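Local coordinates for alkane monooxygenase (Geobacillus thermodenitrificans, PDB 3B9O), which belongs to the luciferase-like monooxygenase family, with a TIM-barrel fold, and holds a bound flavin mononucleotide, at residues A[107-112]-A[140-145]. Residues are numbered along the deposited sequence; the frame is centred on the assembly and turned at random.
Sequences TTYEHP and PSADKN
Tyr109 reaches from the loop after strand 100-106 to the short helix 140-145, where its hydroxyl meets Asp143 and its ring lies against Ala142; it is a worked example of one tyrosine tying together two connections that follow neighbouring parallel strands of a TIM barrel, the loop after 100-106 and the short helix after 130-135. From CB, the side chain leaves with CG anti to the carbonyl carbon (chi1 -52°), which aims the ring at the helix. Thr108 CG2 sits over one face of the Tyr109 ring, offset toward the rim and 3.8 Å above the plane. Further out the two edges of the ring meet different partners. Tyr109 CE1 comes to 3.5 Å from Asp143 OD1, which lies near the ring plane at the edge, whereas Tyr109 CE2 lies 3.6 Å from the methyl CB of Ala142. Approaching obliquely, Ala142 CB also lies 3.4 Å from Tyr109 CZ. At the tip, Tyr109 OH donates a short hydrogen bond of 2.5 Å to Asp143 OD2. Ring and carboxylate planes stand 76° apart. The hydroxyl meets Asp143 OD2 from above the carboxylate plane, 52° out of it.

The other carboxylate oxygen, Asp143 OD1, forms a salt bridge with Arg157 of helix 154-174, a residue that Tyr109 also touches. The tyrosine ring stacks with Phe146 just beyond the short helix, while Thr108 OG1 is hydrogen-bonded to the carbonyl oxygen of Thr136, and the Thr108 side chain lies about 8 Å from the bound flavin mononucleotide.

Both oxygens of the buried Asp143 thus have partners, a hydroxyl on one and a guanidinium group on the other. Such a pairing would be expected to stabilise the negative charge of the carboxylate and to restrict its rotation.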
ATOM      1  N   THR A 107      -2.470   5.404  11.541  1.00 14.42           N
ATOM      2  CA  THR A 107      -1.954   6.230  12.642  1.00 17.21           C
ATOM      3  C   THR A 107      -3.039   6.705  13.662  1.00 19.95           C
ATOM      4  O   THR A 107      -2.728   7.319  14.692  1.00 19.35           O
ATOM      5  CB  THR A 107      -1.222   7.479  12.076  1.00 15.50           C
ATOM      6  OG1 THR A 107      -2.054   8.173  11.137  1.00 17.49           O
ATOM      7  CG2 THR A 107       0.082   7.075  11.354  1.00  8.47           C
ATOM      8  N   THR A 108      -4.289   6.400  13.387  1.00 19.38           N
ATOM      9  CA  THR A 108      -5.383   7.111  14.048  1.00 26.91           C
ATOM     10  C   THR A 108      -5.799   6.461  15.375  1.00 42.39           C
ATOM     11  O   THR A 108      -6.225   7.181  16.287  1.00 21.84           O
ATOM     12  CB  THR A 108      -6.560   7.315  13.080  1.00 19.54           C
ATOM     13  OG1 THR A 108      -6.084   7.992  11.915  1.00 22.10           O
ATOM     14  CG2 THR A 108      -7.682   8.149  13.708  1.00 24.74           C
ATOM     15  N   TYR A 109      -5.636   5.127  15.489  1.00 27.62           N
ATOM     16  CA  TYR A 109      -6.251   4.362  16.600  1.00 28.01           C
ATOM     17  C   TYR A 109      -5.267   3.784  17.621  1.00 28.75           C
ATOM     18  O   TYR A 109      -5.415   4.015  18.819  1.00 27.30           O
ATOM     19  CB  TYR A 109      -7.238   3.281  16.057  1.00 20.84           C
ATOM     20  CG  TYR A 109      -8.241   3.872  15.092  1.00 22.87           C
ATOM     21  CD1 TYR A 109      -9.211   4.788  15.540  1.00 39.60           C
ATOM     22  CD2 TYR A 109      -8.183   3.579  13.726  1.00 32.44           C
ATOM     23  CE1 TYR A 109     -10.109   5.383  14.657  1.00 31.74           C
ATOM     24  CE2 TYR A 109      -9.086   4.166  12.821  1.00 26.85           C
ATOM     25  CZ  TYR A 109     -10.033   5.072  13.304  1.00 38.26           C
ATOM     26  OH  TYR A 109     -10.919   5.651  12.432  1.00 45.05           O
ATOM     27  N   GLU A 110      -4.239   3.080  17.159  1.00 31.09           N
ATOM     28  CA  GLU A 110      -3.402   2.298  18.079  1.00 23.10           C
ATOM     29  C   GLU A 110      -2.042   2.976  18.351  1.00 29.02           C
ATOM     30  O   GLU A 110      -1.460   3.600  17.447  1.00 26.20           O
ATOM     31  CB  GLU A 110      -3.236   0.861  17.549  1.00 19.11           C
ATOM     32  CG  GLU A 110      -4.570   0.112  17.203  1.00 26.29           C
ATOM     33  CD  GLU A 110      -4.314  -1.193  16.441  1.00 46.61           C
ATOM     34  OE1 GLU A 110      -4.889  -1.411  15.322  1.00 33.18           O
ATOM     35  OE2 GLU A 110      -3.493  -1.990  16.960  1.00 37.10           O
ATOM     36  N   HIS A 111      -1.530   2.825  19.570  1.00 18.10           N
ATOM     37  CA  HIS A 111      -0.380   3.603  20.041  1.00 22.10           C
ATOM     38  C   HIS A 111       0.885   3.278  19.264  1.00 19.58           C
ATOM     39  O   HIS A 111       1.154   2.098  18.972  1.00 19.43           O
ATOM     40  CB  HIS A 111      -0.169   3.396  21.560  1.00 21.59           C
ATOM     41  CG  HIS A 111       0.832   4.339  22.162  1.00 20.45           C
ATOM     42  ND1 HIS A 111       0.463   5.502  22.810  1.00 25.80           N
ATOM     43  CD2 HIS A 111       2.185   4.323  22.163  1.00 14.44           C
ATOM     44  CE1 HIS A 111       1.546   6.147  23.213  1.00 20.39           C
ATOM     45  NE2 HIS A 111       2.608   5.456  22.824  1.00 24.58           N
ATOM     46  N   PRO A 112       1.682   4.306  18.926  1.00 21.55           N
ATOM     47  CA  PRO A 112       2.944   4.064  18.214  1.00 23.60           C
ATOM     48  C   PRO A 112       3.976   3.155  18.891  1.00 17.87           C
ATOM     49  O   PRO A 112       4.796   2.591  18.187  1.00 16.63           O
ATOM     50  CB  PRO A 112       3.527   5.492  18.015  1.00 15.57           C
ATOM     51  CG  PRO A 112       2.815   6.309  19.075  1.00 32.05           C
ATOM     52  CD  PRO A 112       1.445   5.757  19.117  1.00 18.91           C
ATOM     53  N   PRO A 140     -16.037   6.010   9.801  1.00 39.13           N
ATOM     54  CA  PRO A 140     -16.494   6.385  11.161  1.00 47.02           C
ATOM     55  C   PRO A 140     -16.727   5.260  12.181  1.00 47.23           C
ATOM     56  O   PRO A 140     -16.629   5.534  13.381  1.00 31.58           O
ATOM     57  CB  PRO A 140     -17.810   7.158  10.908  1.00 44.72           C
ATOM     58  CG  PRO A 140     -18.233   6.758   9.513  1.00 41.53           C
ATOM     59  CD  PRO A 140     -16.933   6.564   8.765  1.00 30.58           C
ATOM     60  N   SER A 141     -17.023   4.034  11.743  1.00 23.07           N
ATOM     61  CA  SER A 141     -17.232   2.947  12.706  1.00 26.31           C
ATOM     62  C   SER A 141     -15.954   2.556  13.452  1.00 29.34           C
ATOM     63  O   SER A 141     -16.031   2.097  14.600  1.00 21.82           O
ATOM     64  CB  SER A 141     -17.880   1.717  12.071  1.00 39.70           C
ATOM     65  OG  SER A 141     -16.928   0.886  11.417  1.00 25.68           O
ATOM     66  N   ALA A 142     -14.790   2.771  12.826  1.00 23.00           N
ATOM     67  CA  ALA A 142     -13.518   2.576  13.528  1.00 27.32           C
ATOM     68  C   ALA A 142     -13.390   3.539  14.752  1.00 32.28           C
ATOM     69  O   ALA A 142     -13.040   3.123  15.862  1.00 24.82           O
ATOM     70  CB  ALA A 142     -12.341   2.714  12.564  1.00 20.33           C
ATOM     71  N   ASP A 143     -13.723   4.814  14.571  1.00 23.05           N
ATOM     72  CA  ASP A 143     -13.615   5.748  15.692  1.00 21.73           C
ATOM     73  C   ASP A 143     -14.545   5.401  16.857  1.00 29.10           C
ATOM     74  O   ASP A 143     -14.169   5.607  18.031  1.00 36.03           O
ATOM     75  CB  ASP A 143     -13.825   7.188  15.232  1.00 29.89           C
ATOM     76  CG  ASP A 143     -12.832   7.585  14.189  1.00 21.86           C
ATOM     77  OD1 ASP A 143     -11.912   8.353  14.496  1.00 59.20           O
ATOM     78  OD2 ASP A 143     -12.922   7.069  13.065  1.00 76.92           O
ATOM     79  N   LYS A 144     -15.732   4.884  16.532  1.00 20.32           N
ATOM     80  CA  LYS A 144     -16.690   4.419  17.539  1.00 28.60           C
ATOM     81  C   LYS A 144     -16.135   3.186  18.269  1.00 45.23           C
ATOM     82  O   LYS A 144     -16.195   3.106  19.493  1.00 26.22           O
ATOM     83  CB  LYS A 144     -18.024   4.042  16.893  1.00 28.12           C
ATOM     84  CG  LYS A 144     -18.885   5.188  16.312  1.00 44.33           C
ATOM     85  CD  LYS A 144     -20.127   4.600  15.571  1.00 52.65           C
ATOM     86  CE  LYS A 144     -21.340   4.400  16.527  1.00 79.62           C
ATOM     87  NZ  LYS A 144     -22.226   3.185  16.218  1.00 40.30           N
ATOM     88  N   ASN A 145     -15.611   2.231  17.502  1.00 25.74           N
ATOM     89  CA  ASN A 145     -15.124   0.958  18.049  1.00 17.63           C
ATOM     90  C   ASN A 145     -13.773   0.966  18.773  1.00 40.99           C
ATOM     91  O   ASN A 145     -13.455   0.034  19.513  1.00 32.56           O
ATOM     92  CB  ASN A 145     -15.146  -0.090  16.956  1.00 20.64           C
ATOM     93  CG  ASN A 145     -16.534  -0.529  16.660  1.00 34.31           C
ATOM     94  OD1 ASN A 145     -17.320  -0.728  17.586  1.00 39.54           O
ATOM     95  ND2 ASN A 145     -16.881  -0.632  15.386  1.00 30.97           N
TER